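Local coordinates for protein cycloalternan-forming enzyme (Listeria monocytogenes serovar 1/2a, PDB 5F7U) that belongs to the glycoside hydrolase family 31 group of carbohydrate-active enzymes and carries a C-terminal family 6 carbohydrate-binding module that holds glycans and magnesium, at residues N934-G946 / T1051-K1063. The protein carries 1 engineered substitution. Residues are numbered along the deposited sequence; the frame is centred on the assembly and turned at random.
Sequences NGVNHAPYEAEFG and TAGINFDHVVIKK. With MG (magnesium ion), chain G; GLC (alpha-D-glucopyranose), chain D; GLC (alpha-D-glucopyranose), chain B; GLC (alpha-D-glucopyranose), chain C.
The magnesium site of this family 6 carbohydrate-binding module is a worked example of a metal joining distant parts of a chain: E942 and E944 of 934-946 meet D1057 of 1051-1063. E942 OE1 and D1057 OD1 each lie 2.2 Å from the magnesium ion, while E944 binds through both carboxylate oxygens, unevenly, OE1 at 2.2 Å and OE2 at 2.6 Å. E944 is bent at chi2 (-94°), which brings its carboxylate round to the ion; T961 and G964 carbonyls complete the shell. E942 OE2, off the metal, has its polar partner in N916. D1057 and H1058 form a classic beta bulge opposite R994, which forms a salt bridge with D1057 OD2. Antiparallel pairing continues the seam: Y941 N donates to V1059 O at 2.8 Å, V1059 N returns to Y941 O, and A943 N reaches D1057 O from above its carbonyl plane. P940 CB sits over one face of the H1058 imidazole, 3.8 Å from its centroid, and A943 CB similarly covers F1056. Farther along, a water links N937 OD1 and H938 N to I1061 O; E861 holds the N937 amide from outside. Three carboxylates gathered this closely would probably repel one another without the cation; its charge plausibly offsets theirs and joins two segments 105 residues apart, which also contribute F945 and N1055 to separate glycan pockets.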
loop_
_atom_site.group_PDB
_atom_site.type_symbol
_atom_site.label_atom_id
_atom_site.label_comp_id
_atom_site.label_asym_id
_atom_site.label_seq_id
_atom_site.Cartn_x
_atom_site.Cartn_y
_atom_site.Cartn_z
ATOM N N ASN A 934 -12.695 36.921 -15.057
ATOM C CA ASN A 934 -12.255 37.749 -16.199
ATOM C C ASN A 934 -10.982 38.511 -15.915
ATOM O O ASN A 934 -10.720 38.898 -14.779
ATOM C CB ASN A 934 -13.333 38.757 -16.584
ATOM C CG ASN A 934 -14.611 38.092 -17.047
ATOM O OD1 ASN A 934 -15.666 38.229 -16.404
ATOM N ND2 ASN A 934 -14.535 37.366 -18.151
ATOM N N GLY A 935 -10.201 38.740 -16.961
ATOM C CA GLY A 935 -8.972 39.510 -16.843
ATOM C C GLY A 935 -7.848 38.806 -16.107
ATOM O O GLY A 935 -6.947 39.469 -15.593
ATOM N N VAL A 936 -7.891 37.476 -16.068
ATOM C CA VAL A 936 -6.886 36.681 -15.327
ATOM C C VAL A 936 -5.829 36.075 -16.234
ATOM O O VAL A 936 -6.120 35.670 -17.353
ATOM C CB VAL A 936 -7.521 35.523 -14.529
ATOM C CG1 VAL A 936 -8.364 36.074 -13.386
ATOM C CG2 VAL A 936 -8.353 34.614 -15.439
ATOM N N ASN A 937 -4.603 36.009 -15.728
ATOM C CA ASN A 937 -3.540 35.257 -16.373
ATOM C C ASN A 937 -3.020 34.159 -15.482
ATOM O O ASN A 937 -3.398 34.085 -14.311
ATOM C CB ASN A 937 -2.424 36.193 -16.800
ATOM C CG ASN A 937 -2.801 36.959 -18.034
ATOM O OD1 ASN A 937 -2.992 36.370 -19.102
ATOM N ND2 ASN A 937 -2.909 38.259 -17.905
ATOM N N HIS A 938 -2.197 33.281 -16.054
ATOM C CA HIS A 938 -1.459 32.296 -15.253
ATOM C C HIS A 938 -0.808 33.016 -14.074
ATOM O O HIS A 938 -0.332 34.147 -14.220
ATOM C CB HIS A 938 -0.407 31.578 -16.105
ATOM C CG HIS A 938 0.300 30.472 -15.377
ATOM N ND1 HIS A 938 1.250 30.709 -14.404
ATOM C CD2 HIS A 938 0.203 29.128 -15.490
ATOM C CE1 HIS A 938 1.705 29.554 -13.948
ATOM N NE2 HIS A 938 1.091 28.582 -14.593
ATOM N N ALA A 939 -0.800 32.381 -12.895
ATOM C CA ALA A 939 -0.295 33.050 -11.697
ATOM C C ALA A 939 1.162 33.481 -11.870
ATOM O O ALA A 939 1.886 32.875 -12.667
ATOM C CB ALA A 939 -0.446 32.152 -10.478
ATOM N N PRO A 940 1.602 34.530 -11.136
ATOM C CA PRO A 940 2.965 35.001 -11.350
ATOM C C PRO A 940 4.019 33.964 -10.958
ATOM O O PRO A 940 3.753 33.082 -10.120
ATOM C CB PRO A 940 3.085 36.201 -10.399
ATOM C CG PRO A 940 1.677 36.658 -10.187
ATOM C CD PRO A 940 0.872 35.395 -10.190
ATOM N N TYR A 941 5.181 34.067 -11.607
ATOM C CA TYR A 941 6.404 33.398 -11.176
ATOM C C TYR A 941 7.135 34.382 -10.262
ATOM O O TYR A 941 7.659 35.401 -10.727
ATOM C CB TYR A 941 7.280 33.074 -12.398
ATOM C CG TYR A 941 6.703 31.993 -13.281
ATOM C CD1 TYR A 941 5.705 32.277 -14.229
ATOM C CD2 TYR A 941 7.141 30.670 -13.147
ATOM C CE1 TYR A 941 5.166 31.270 -15.028
ATOM C CE2 TYR A 941 6.634 29.665 -13.951
ATOM C CZ TYR A 941 5.630 29.963 -14.869
ATOM O OH TYR A 941 5.132 28.936 -15.654
ATOM N N GLU A 942 7.160 34.082 -8.967
ATOM C CA GLU A 942 7.701 35.025 -7.982
ATOM C C GLU A 942 9.220 35.071 -8.055
ATOM O O GLU A 942 9.895 34.015 -8.060
ATOM C CB GLU A 942 7.233 34.670 -6.559
ATOM C CG GLU A 942 5.727 34.809 -6.344
ATOM C CD GLU A 942 5.200 36.219 -6.570
ATOM O OE1 GLU A 942 5.972 37.219 -6.463
ATOM O OE2 GLU A 942 3.973 36.333 -6.831
ATOM N N ALA A 943 9.765 36.290 -8.123
ATOM C CA ALA A 943 11.210 36.457 -8.196
ATOM C C ALA A 943 11.910 35.882 -6.960
ATOM O O ALA A 943 13.005 35.327 -7.063
ATOM C CB ALA A 943 11.577 37.923 -8.406
ATOM N N GLU A 944 11.249 35.990 -5.804
ATOM C CA GLU A 944 11.796 35.509 -4.531
ATOM C C GLU A 944 11.912 33.967 -4.475
ATOM O O GLU A 944 12.632 33.424 -3.617
ATOM C CB GLU A 944 10.982 36.068 -3.346
ATOM C CG GLU A 944 9.498 35.715 -3.337
ATOM C CD GLU A 944 8.566 36.751 -3.985
ATOM O OE1 GLU A 944 8.906 37.474 -4.952
ATOM O OE2 GLU A 944 7.417 36.823 -3.529
ATOM N N PHE A 945 11.212 33.287 -5.389
ATOM C CA PHE A 945 11.313 31.820 -5.526
ATOM C C PHE A 945 12.288 31.392 -6.622
ATOM O O PHE A 945 12.519 30.182 -6.832
ATOM C CB PHE A 945 9.945 31.161 -5.770
ATOM C CG PHE A 945 8.895 31.454 -4.725
ATOM C CD1 PHE A 945 9.225 31.769 -3.392
ATOM C CD2 PHE A 945 7.545 31.379 -5.074
ATOM C CE1 PHE A 945 8.222 32.033 -2.445
ATOM C CE2 PHE A 945 6.539 31.628 -4.134
ATOM C CZ PHE A 945 6.879 31.954 -2.814
ATOM N N GLY A 946 12.873 32.365 -7.316
ATOM C CA GLY A 946 13.801 32.066 -8.413
ATOM C C GLY A 946 15.140 31.550 -7.907
ATOM O O GLY A 946 15.386 31.503 -6.687
ATOM N N THR A 1051 22.249 49.130 -15.751
ATOM C CA THR A 1051 22.285 50.259 -14.837
ATOM C C THR A 1051 21.161 50.251 -13.794
ATOM O O THR A 1051 20.066 49.733 -14.046
ATOM C CB THR A 1051 22.415 51.612 -15.605
ATOM O OG1 THR A 1051 22.869 52.628 -14.707
ATOM C CG2 THR A 1051 21.112 52.049 -16.243
ATOM N N ALA A 1052 21.487 50.791 -12.615
ATOM C CA ALA A 1052 20.534 51.161 -11.560
ATOM C C ALA A 1052 19.940 50.003 -10.777
ATOM O O ALA A 1052 19.823 48.880 -11.275
ATOM C CB ALA A 1052 19.433 52.073 -12.094
ATOM N N GLY A 1053 19.578 50.297 -9.529
ATOM C CA GLY A 1053 18.927 49.325 -8.667
ATOM C C GLY A 1053 17.446 49.237 -8.945
ATOM O O GLY A 1053 16.808 50.239 -9.297
ATOM N N ILE A 1054 16.911 48.023 -8.797
ATOM C CA ILE A 1054 15.477 47.767 -8.888
ATOM C C ILE A 1054 15.073 46.826 -7.756
ATOM O O ILE A 1054 15.919 46.123 -7.199
ATOM C CB ILE A 1054 15.042 47.140 -10.253
ATOM C CG1 ILE A 1054 15.486 45.668 -10.402
ATOM C CG2 ILE A 1054 15.526 47.975 -11.422
ATOM C CD1 ILE A 1054 14.858 44.937 -11.583
ATOM N N ASN A 1055 13.793 46.837 -7.405
ATOM C CA ASN A 1055 13.208 45.733 -6.644
ATOM C C ASN A 1055 12.372 44.930 -7.612
ATOM O O ASN A 1055 11.587 45.495 -8.371
ATOM C CB ASN A 1055 12.399 46.241 -5.454
ATOM C CG ASN A 1055 13.278 46.900 -4.410
ATOM O OD1 ASN A 1055 14.456 46.550 -4.273
ATOM N ND2 ASN A 1055 12.719 47.860 -3.673
ATOM N N PHE A 1056 12.574 43.617 -7.614
ATOM C CA PHE A 1056 12.018 42.747 -8.661
ATOM C C PHE A 1056 10.975 41.819 -8.024
ATOM O O PHE A 1056 11.317 40.920 -7.265
ATOM C CB PHE A 1056 13.196 42.012 -9.322
ATOM C CG PHE A 1056 12.843 41.130 -10.509
ATOM C CD1 PHE A 1056 11.605 41.189 -11.168
ATOM C CD2 PHE A 1056 13.818 40.257 -11.000
ATOM C CE1 PHE A 1056 11.345 40.356 -12.269
ATOM C CE2 PHE A 1056 13.568 39.428 -12.090
ATOM C CZ PHE A 1056 12.335 39.487 -12.740
ATOM N N ASP A 1057 9.701 42.077 -8.314
ATOM C CA ASP A 1057 8.596 41.359 -7.667
ATOM C C ASP A 1057 8.323 39.967 -8.259
ATOM O O ASP A 1057 8.338 38.960 -7.552
ATOM C CB ASP A 1057 7.310 42.194 -7.712
ATOM C CG ASP A 1057 6.175 41.569 -6.898
ATOM O OD1 ASP A 1057 6.422 40.652 -6.061
ATOM O OD2 ASP A 1057 5.031 42.006 -7.117
ATOM N N HIS A 1058 8.047 39.933 -9.553
ATOM C CA HIS A 1058 7.581 38.713 -10.227
ATOM C C HIS A 1058 7.596 38.903 -11.730
ATOM O O HIS A 1058 7.755 40.023 -12.207
ATOM C CB HIS A 1058 6.153 38.317 -9.763
ATOM C CG HIS A 1058 5.041 39.215 -10.250
ATOM N ND1 HIS A 1058 4.013 39.623 -9.425
ATOM C CD2 HIS A 1058 4.755 39.725 -11.472
ATOM C CE1 HIS A 1058 3.150 40.351 -10.113
ATOM N NE2 HIS A 1058 3.579 40.433 -11.359
ATOM N N VAL A 1059 7.422 37.795 -12.450
ATOM C CA VAL A 1059 7.052 37.841 -13.868
ATOM C C VAL A 1059 5.720 37.127 -14.104
ATOM O O VAL A 1059 5.381 36.168 -13.395
ATOM C CB VAL A 1059 8.164 37.314 -14.826
ATOM C CG1 VAL A 1059 9.462 38.117 -14.670
ATOM C CG2 VAL A 1059 8.424 35.833 -14.623
ATOM N N VAL A 1060 4.961 37.619 -15.087
ATOM C CA VAL A 1060 3.724 36.978 -15.536
ATOM C C VAL A 1060 3.883 36.671 -17.018
ATOM O O VAL A 1060 4.372 37.524 -17.777
ATOM C CB VAL A 1060 2.475 37.862 -15.242
ATOM C CG1 VAL A 1060 1.242 37.359 -15.986
ATOM C CG2 VAL A 1060 2.195 37.870 -13.741
ATOM N N ILE A 1061 3.489 35.462 -17.432
ATOM C CA ILE A 1061 3.480 35.105 -18.850
ATOM C C ILE A 1061 2.044 35.204 -19.348
ATOM O O ILE A 1061 1.136 34.601 -18.759
ATOM C CB ILE A 1061 4.042 33.674 -19.116
ATOM C CG1 ILE A 1061 5.444 33.478 -18.489
ATOM C CG2 ILE A 1061 4.036 33.350 -20.620
ATOM C CD1 ILE A 1061 6.544 34.429 -18.959
ATOM N N LYS A 1062 1.836 35.994 -20.407
ATOM C CA LYS A 1062 0.515 36.126 -20.990
ATOM C C LYS A 1062 0.603 36.094 -22.504
ATOM O O LYS A 1062 1.697 36.056 -23.072
ATOM C CB LYS A 1062 -0.202 37.395 -20.485
ATOM C CG LYS A 1062 0.495 38.708 -20.792
ATOM C CD LYS A 1062 -0.290 39.899 -20.242
ATOM C CE LYS A 1062 0.293 41.204 -20.752
ATOM N NZ LYS A 1062 -0.379 42.376 -20.117
ATOM N N LYS A 1063 -0.561 36.107 -23.151
ATOM C CA LYS A 1063 -0.628 36.076 -24.606
ATOM C C LYS A 1063 0.325 37.103 -25.227
ATOM O O LYS A 1063 0.469 38.234 -24.745
ATOM C CB LYS A 1063 -2.058 36.333 -25.072
ATOM C CG LYS A 1063 -2.250 36.127 -26.559
ATOM C CD LYS A 1063 -3.567 36.717 -27.019
ATOM C CE LYS A 1063 -3.610 36.803 -28.526
ATOM N NZ LYS A 1063 -3.731 35.432 -29.100
ATOM O OXT LYS A 1063 1.001 36.797 -26.209
HETATM MG MG MG G . 7.070 38.701 -5.243
HETATM C C1 GLC D . 16.457 51.742 -1.455
HETATM C C2 GLC D . 15.189 50.883 -1.343
HETATM C C3 GLC D . 15.493 49.398 -1.589
HETATM C C4 GLC D . 16.237 49.183 -2.909
HETATM C C5 GLC D . 17.505 50.042 -2.883
HETATM C C6 GLC D . 18.341 49.917 -4.144
HETATM O O1 GLC D . 17.318 51.572 -0.309
HETATM O O2 GLC D . 14.587 51.030 -0.054
HETATM O O3 GLC D . 14.274 48.661 -1.544
HETATM O O4 GLC D . 16.556 47.793 -3.073
HETATM O O5 GLC D . 17.162 51.433 -2.679
HETATM O O6 GLC D . 19.498 50.735 -3.950
HETATM C C1 GLC B . 20.415 50.645 -5.057
HETATM C C2 GLC B . 21.775 51.233 -4.660
HETATM C C3 GLC B . 21.680 52.759 -4.496
HETATM C C4 GLC B . 21.068 53.426 -5.739
HETATM C C5 GLC B . 19.776 52.720 -6.188
HETATM C C6 GLC B . 19.279 53.184 -7.554
HETATM O O2 GLC B . 22.232 50.597 -3.463
HETATM O O3 GLC B . 22.976 53.307 -4.223
HETATM O O4 GLC B . 20.788 54.806 -5.477
HETATM O O5 GLC B . 19.968 51.294 -6.253
HETATM O O6 GLC B . 20.230 52.857 -8.572
HETATM C C1 GLC C . 12.088 31.831 -0.364
HETATM C C2 GLC C . 11.199 32.997 0.095
HETATM C C3 GLC C . 10.358 32.607 1.315
HETATM C C4 GLC C . 9.538 31.344 1.064
HETATM C C5 GLC C . 10.466 30.244 0.550
HETATM C C6 GLC C . 9.718 28.981 0.160
HETATM O O2 GLC C . 11.992 34.158 0.363
HETATM O O3 GLC C . 9.462 33.668 1.639
HETATM O O4 GLC C . 8.902 30.910 2.279
HETATM O O5 GLC C . 11.233 30.692 -0.588
HETATM O O6 GLC C . 10.740 28.059 -0.244
HETATM O O HOH W 1 -1.493 33.670 -18.894
HETATM O O HOH W 2 -3.105 36.059 -21.838
HETATM O O HOH W 3 2.321 33.888 -15.265
#